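PDB 4A6D: acetylserotonin O-methyltransferase from Homo sapiens, which catalyses the transfer of a methyl group from S-adenosyl-L-methionine to N-acetylserotonin, giving melatonin. Local coordinates for residues Q7-R10 / L11-Y15; N86-L89 / S90-L94. All coordinates share one frame; numbering follows the deposited sequence.

Contact 1 of 2, residues Q7-R10 / L11-Y15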
ATOM      1  N   GLN A   7      19.920   7.252  -0.959  1.00 91.89           N
ATOM      2  CA  GLN A   7      19.121   6.361  -1.785  1.00 89.47           C
ATOM      3  C   GLN A   7      18.381   5.243  -1.035  1.00 89.54           C
ATOM      4  O   GLN A   7      17.275   4.874  -1.450  1.00 88.81           O
ATOM      5  CB  GLN A   7      19.981   5.794  -2.924  1.00 92.86           C
ATOM      6  CG  GLN A   7      20.301   6.812  -4.025  1.00127.61           C
ATOM      7  CD  GLN A   7      19.331   6.766  -5.188  1.00157.83           C
ATOM      8  OE1 GLN A   7      19.687   6.358  -6.306  1.00155.18           O
ATOM      9  NE2 GLN A   7      18.093   7.212  -4.962  1.00151.18           N
ATOM     10  N   ALA A   8      18.992   4.690   0.043  1.00 82.75           N
ATOM     11  CA  ALA A   8      18.402   3.616   0.857  1.00 79.35           C
ATOM     12  C   ALA A   8      17.227   4.141   1.677  1.00 78.43           C
ATOM     13  O   ALA A   8      16.248   3.436   1.864  1.00 76.43           O
ATOM     14  CB  ALA A   8      19.446   3.012   1.778  1.00 81.44           C
ATOM     15  N   TYR A   9      17.326   5.379   2.145  1.00 75.57           N
ATOM     16  CA  TYR A   9      16.291   6.056   2.917  1.00 74.28           C
ATOM     17  C   TYR A   9      15.099   6.403   2.031  1.00 79.31           C
ATOM     18  O   TYR A   9      13.960   6.279   2.468  1.00 77.79           O
ATOM     19  CB  TYR A   9      16.873   7.308   3.589  1.00 74.80           C
ATOM     20  CG  TYR A   9      15.918   7.972   4.548  1.00 74.05           C
ATOM     21  CD1 TYR A   9      15.494   7.321   5.709  1.00 75.84           C
ATOM     22  CD2 TYR A   9      15.417   9.242   4.292  1.00 73.51           C
ATOM     23  CE1 TYR A   9      14.590   7.919   6.584  1.00 75.45           C
ATOM     24  CE2 TYR A   9      14.491   9.839   5.151  1.00 73.48           C
ATOM     25  CZ  TYR A   9      14.125   9.198   6.322  1.00 78.30           C
ATOM     26  OH  TYR A   9      13.246   9.818   7.172  1.00 77.98           O
ATOM     27  N   ARG A  10      15.372   6.793   0.770  1.00 78.71           N
ATOM     28  CA  ARG A  10      14.363   7.115  -0.246  1.00 77.72           C
ATOM     29  C   ARG A  10      13.613   5.843  -0.624  1.00 78.81           C
ATOM     30  O   ARG A  10      12.387   5.867  -0.758  1.00 78.31           O
ATOM     31  CB  ARG A  10      15.010   7.755  -1.487  1.00 79.34           C
ATOM     32  CG  ARG A  10      15.573   9.173  -1.222  1.00 92.92           C
ATOM     33  CD  ARG A  10      16.151   9.871  -2.461  1.00104.63           C
ATOM     34  NE  ARG A  10      15.236   9.904  -3.612  1.00114.26           N
ATOM     35  CZ  ARG A  10      14.203  10.737  -3.750  1.00131.27           C
ATOM     36  NH1 ARG A  10      13.918  11.619  -2.799  1.00115.67           N
ATOM     37  NH2 ARG A  10      13.437  10.682  -4.830  1.00120.29           N
ATOM     38  N   LEU A  11      14.340   4.723  -0.718  1.00 72.84           N
ATOM     39  CA  LEU A  11      13.764   3.425  -1.055  1.00 70.65           C
ATOM     40  C   LEU A  11      12.817   2.916   0.053  1.00 71.78           C
ATOM     41  O   LEU A  11      11.692   2.504  -0.232  1.00 70.69           O
ATOM     42  CB  LEU A  11      14.880   2.408  -1.398  1.00 71.26           C
ATOM     43  CG  LEU A  11      14.414   1.052  -1.956  1.00 73.79           C
ATOM     44  CD1 LEU A  11      13.882   1.194  -3.369  1.00 72.89           C
ATOM     45  CD2 LEU A  11      15.532   0.044  -1.902  1.00 74.82           C
ATOM     46  N   LEU A  12      13.267   2.982   1.302  1.00 68.66           N
ATOM     47  CA  LEU A  12      12.493   2.619   2.485  1.00 69.02           C
ATOM     48  C   LEU A  12      11.165   3.416   2.571  1.00 72.21           C
ATOM     49  O   LEU A  12      10.120   2.837   2.901  1.00 71.66           O
ATOM     50  CB  LEU A  12      13.339   2.858   3.743  1.00 70.56           C
ATOM     51  CG  LEU A  12      12.702   2.439   5.062  1.00 75.41           C
ATOM     52  CD1 LEU A  12      12.595   0.897   5.158  1.00 76.83           C
ATOM     53  CD2 LEU A  12      13.457   3.029   6.215  1.00 75.08           C
ATOM     54  N   ASN A  13      11.213   4.721   2.233  1.00 67.94           N
ATOM     55  CA  ASN A  13      10.042   5.591   2.222  1.00 67.64           C
ATOM     56  C   ASN A  13       9.076   5.242   1.100  1.00 72.26           C
ATOM     57  O   ASN A  13       7.874   5.123   1.336  1.00 73.19           O
ATOM     58  CB  ASN A  13      10.436   7.072   2.267  1.00 67.87           C
ATOM     59  CG  ASN A  13      10.839   7.478   3.656  1.00 79.95           C
ATOM     60  OD1 ASN A  13      10.013   7.578   4.567  1.00 70.12           O
ATOM     61  ND2 ASN A  13      12.129   7.633   3.875  1.00 75.89           N
ATOM     62  N   ASP A  14       9.606   4.944  -0.080  1.00 68.68           N
ATOM     63  CA  ASP A  14       8.825   4.486  -1.229  1.00 66.54           C
ATOM     64  C   ASP A  14       7.977   3.292  -0.820  1.00 69.45           C
ATOM     65  O   ASP A  14       6.779   3.225  -1.161  1.00 68.59           O
ATOM     66  CB  ASP A  14       9.777   4.032  -2.354  1.00 68.59           C
ATOM     67  CG  ASP A  14      10.353   5.110  -3.251  1.00 87.41           C
ATOM     68  OD1 ASP A  14      10.180   6.309  -2.929  1.00 88.37           O
ATOM     69  OD2 ASP A  14      10.994   4.751  -4.280  1.00 98.53           O
ATOM     70  N   TYR A  15       8.619   2.332  -0.110  1.00 64.47           N
ATOM     71  CA  TYR A  15       7.977   1.101   0.330  1.00 62.80           C
ATOM     72  C   TYR A  15       6.968   1.410   1.403  1.00 66.84           C
ATOM     73  O   TYR A  15       5.851   0.902   1.362  1.00 67.11           O
ATOM     74  CB  TYR A  15       9.019   0.090   0.859  1.00 64.35           C
ATOM     75  CG  TYR A  15      10.024  -0.469  -0.145  1.00 65.78           C
ATOM     76  CD1 TYR A  15       9.786  -0.403  -1.515  1.00 66.39           C
ATOM     77  CD2 TYR A  15      11.183  -1.107   0.283  1.00 67.47           C
ATOM     78  CE1 TYR A  15      10.678  -0.943  -2.430  1.00 65.32           C
ATOM     79  CE2 TYR A  15      12.099  -1.627  -0.625  1.00 69.53           C
ATOM     80  CZ  TYR A  15      11.829  -1.568  -1.982  1.00 76.20           C
ATOM     81  OH  TYR A  15      12.730  -2.068  -2.894  1.00 77.29           O
TER
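Y9 and N13, one turn apart near the start of helix 7-31, make a contact in which a single side-chain nitrogen does two jobs. N13 ND2 stands over the middle of the Y9 ring, 3.4 Å above its plane, and also donates to Y9 O at 2.7 Å. The amide is turned steeply to the ring, with 78° between the planes, so it comes down on the ring nitrogen-first instead of lying flat on it. Two torsions bring this about: Y9 carries CG opposite its backbone N (chi1 -173°), while N13 has CG opposite its carbonyl carbon (chi1 -77°), which folds the amide back along the helix. Y9 O also takes the regular helical bond from N13 N at 3.2 Å. The two donors come from opposite faces of its carbonyl plane, and the ND2 bond is clearly bent and lies well out of that plane. On the neighbouring side, D14 N donates to R10 O at 3.0 Å. R10 turns its bent chain toward the N-terminal residues, with a weak bond from NH1 to G2 O, and its NH2 stays 5.8 Å from D14 OD1. Y9 also meets the ring of Y93 of the second subunit. The chemistry implies that the N13 amide, one N-H spent on Y9 O, probably helps to restrict the turning of a ring that takes part in the dimer interface.

Contact 2 of 2, residues N86-L89 / S90-L94. With SO4 (sulfate ion), chain G.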
ATOM      1  N   ASN A  86      -6.914  12.905 -19.095  1.00 93.95           N
ATOM      2  CA  ASN A  86      -6.432  11.531 -18.998  1.00 91.20           C
ATOM      3  C   ASN A  86      -5.127  11.349 -19.781  1.00 96.23           C
ATOM      4  O   ASN A  86      -4.822  12.121 -20.706  1.00 98.79           O
ATOM      5  CB  ASN A  86      -7.487  10.544 -19.518  1.00 90.52           C
ATOM      6  CG  ASN A  86      -8.545  10.124 -18.525  1.00103.86           C
ATOM      7  OD1 ASN A  86      -8.263   9.766 -17.376  1.00 93.84           O
ATOM      8  ND2 ASN A  86      -9.788  10.068 -18.982  1.00 96.14           N
ATOM      9  N   THR A  87      -4.361  10.323 -19.388  1.00 90.51           N
ATOM     10  CA  THR A  87      -3.122   9.889 -20.037  1.00 90.73           C
ATOM     11  C   THR A  87      -3.475   8.702 -20.955  1.00 97.00           C
ATOM     12  O   THR A  87      -4.652   8.332 -21.059  1.00 97.20           O
ATOM     13  CB  THR A  87      -2.118   9.412 -18.978  1.00 93.42           C
ATOM     14  OG1 THR A  87      -2.770   8.484 -18.102  1.00 91.65           O
ATOM     15  CG2 THR A  87      -1.477  10.550 -18.214  1.00 89.71           C
ATOM     16  N   GLU A  88      -2.462   8.077 -21.586  1.00 95.00           N
ATOM     17  CA  GLU A  88      -2.687   6.891 -22.416  1.00 95.87           C
ATOM     18  C   GLU A  88      -3.037   5.755 -21.465  1.00 96.71           C
ATOM     19  O   GLU A  88      -3.984   5.018 -21.720  1.00 96.56           O
ATOM     20  CB  GLU A  88      -1.443   6.545 -23.249  1.00 98.52           C
ATOM     21  CG  GLU A  88      -1.304   7.387 -24.508  1.00116.92           C
ATOM     22  CD  GLU A  88      -1.915   6.835 -25.784  1.00150.10           C
ATOM     23  OE1 GLU A  88      -2.698   5.857 -25.717  1.00141.85           O
ATOM     24  OE2 GLU A  88      -1.616   7.401 -26.861  1.00157.92           O
ATOM     25  N   LEU A  89      -2.332   5.706 -20.311  1.00 90.34           N
ATOM     26  CA  LEU A  89      -2.495   4.749 -19.215  1.00 86.50           C
ATOM     27  C   LEU A  89      -3.942   4.703 -18.701  1.00 88.58           C
ATOM     28  O   LEU A  89      -4.535   3.634 -18.660  1.00 88.35           O
ATOM     29  CB  LEU A  89      -1.534   5.154 -18.057  1.00 84.48           C
ATOM     30  CG  LEU A  89      -1.147   4.073 -17.037  1.00 85.18           C
ATOM     31  CD1 LEU A  89       0.129   4.446 -16.314  1.00 83.29           C
ATOM     32  CD2 LEU A  89      -2.257   3.807 -16.042  1.00 84.97           C
ATOM     33  N   SER A  90      -4.474   5.849 -18.252  1.00 85.60           N
ATOM     34  CA  SER A  90      -5.809   5.960 -17.671  1.00 84.98           C
ATOM     35  C   SER A  90      -6.922   5.744 -18.670  1.00 90.43           C
ATOM     36  O   SER A  90      -7.940   5.160 -18.319  1.00 88.27           O
ATOM     37  CB  SER A  90      -5.983   7.266 -16.893  1.00 87.57           C
ATOM     38  OG  SER A  90      -5.658   8.426 -17.642  1.00 96.92           O
ATOM     39  N   SER A  91      -6.728   6.198 -19.914  1.00 90.63           N
ATOM     40  CA  SER A  91      -7.714   6.012 -20.975  1.00 92.88           C
ATOM     41  C   SER A  91      -7.856   4.504 -21.278  1.00 94.77           C
ATOM     42  O   SER A  91      -8.970   3.972 -21.287  1.00 94.30           O
ATOM     43  CB  SER A  91      -7.296   6.791 -22.220  1.00 99.89           C
ATOM     44  OG  SER A  91      -8.088   6.448 -23.345  1.00115.69           O
ATOM     45  N   ASP A  92      -6.715   3.818 -21.441  1.00 89.01           N
ATOM     46  CA  ASP A  92      -6.654   2.397 -21.753  1.00 87.02           C
ATOM     47  C   ASP A  92      -6.981   1.474 -20.585  1.00 88.39           C
ATOM     48  O   ASP A  92      -7.579   0.421 -20.817  1.00 89.30           O
ATOM     49  CB  ASP A  92      -5.273   2.023 -22.338  1.00 88.26           C
ATOM     50  CG  ASP A  92      -4.814   2.783 -23.578  1.00100.54           C
ATOM     51  OD1 ASP A  92      -5.678   3.355 -24.285  1.00104.48           O
ATOM     52  OD2 ASP A  92      -3.590   2.823 -23.830  1.00105.12           O
ATOM     53  N   TYR A  93      -6.557   1.806 -19.350  1.00 82.06           N
ATOM     54  CA  TYR A  93      -6.759   0.863 -18.242  1.00 79.02           C
ATOM     55  C   TYR A  93      -7.673   1.292 -17.138  1.00 81.04           C
ATOM     56  O   TYR A  93      -7.946   0.484 -16.252  1.00 78.15           O
ATOM     57  CB  TYR A  93      -5.407   0.436 -17.640  1.00 78.47           C
ATOM     58  CG  TYR A  93      -4.413  -0.110 -18.640  1.00 81.77           C
ATOM     59  CD1 TYR A  93      -4.618  -1.343 -19.260  1.00 83.03           C
ATOM     60  CD2 TYR A  93      -3.254   0.595 -18.956  1.00 83.49           C
ATOM     61  CE1 TYR A  93      -3.722  -1.833 -20.213  1.00 83.83           C
ATOM     62  CE2 TYR A  93      -2.342   0.105 -19.894  1.00 85.45           C
ATOM     63  CZ  TYR A  93      -2.580  -1.113 -20.517  1.00 91.15           C
ATOM     64  OH  TYR A  93      -1.682  -1.598 -21.437  1.00 93.45           O
ATOM     65  N   LEU A  94      -8.102   2.558 -17.138  1.00 79.86           N
ATOM     66  CA  LEU A  94      -8.884   3.122 -16.043  1.00 79.57           C
ATOM     67  C   LEU A  94     -10.249   3.709 -16.421  1.00 88.68           C
ATOM     68  O   LEU A  94     -10.934   4.231 -15.541  1.00 89.48           O
ATOM     69  CB  LEU A  94      -8.015   4.144 -15.243  1.00 77.99           C
ATOM     70  CG  LEU A  94      -6.658   3.628 -14.719  1.00 78.95           C
ATOM     71  CD1 LEU A  94      -5.828   4.750 -14.116  1.00 78.55           C
ATOM     72  CD2 LEU A  94      -6.848   2.563 -13.675  1.00 76.56           C
TER
HETATM   73  S   SO4 G1353       0.335  10.604 -22.337  1.00158.63           S
HETATM   74  O1  SO4 G1353       0.631  10.162 -23.713  1.00165.76           O
HETATM   75  O2  SO4 G1353      -0.989  11.209 -22.305  1.00164.34           O
HETATM   76  O3  SO4 G1353       0.353   9.440 -21.438  1.00161.03           O
HETATM   77  O4  SO4 G1353       1.339  11.590 -21.906  1.00164.07           O
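S90 OG is held from several directions: it accepts from T87 N at 2.9 Å, and its own proton has more than one acceptor within reach, among them N86 OD1, 2.9 Å from S90 OG, and L72 O. In return S90 N donates almost straight to T87 OG1 at 3.1 Å. The two hydroxyls reach toward each other's backbone N-H, T87 OG1 forward and S90 OG back, each set between its own backbone N and carbonyl carbon (chi1 50° and 53°). This reciprocal pair is a capping box, with T87 as N-cap of helix 88-94, following the hairpin of strands 73-78 and 81-86. A valine in place of T87 would probably leave S90 N without its side-chain acceptor and take away one of the two hydroxyls that bond L72 O. At the same helix start E88 N points at a sulfate, probably from the crystallisation liquor, with O3 3.1 Å away in a nearly linear bond. Further on, the carboxylates of E88 and D92 come close, OE1 to OD2 3.7 Å, two like charges that probably repel each other, their planes 60° apart. On the buried side L89 CD2 lies 4.2 Å from L94 CD1, and Y93 OH hydrogen-bonds D6 OD1 of the second subunit.

In the fold
Contacts 1 and 2 follow one another along the chain, both within the O-methyltransferase dimerisation domain: the first near the start of the long helix 7-31, the second at the start of the short helix 88-94, which follows the hairpin of strands 73-78 and 81-86. Within one subunit their centres lie 28 Å apart and their nearest atoms about 16 Å, so they do not touch. Helix 7-31 spans the gap, since its later residues L25 and C29 pack on L94. In the homodimer the regions do meet: A8, Y9 and L12 of one subunit reach L89 and Y93 of the other. Each contact thus shapes part of the same interface, away from the S-adenosylmethionine pocket.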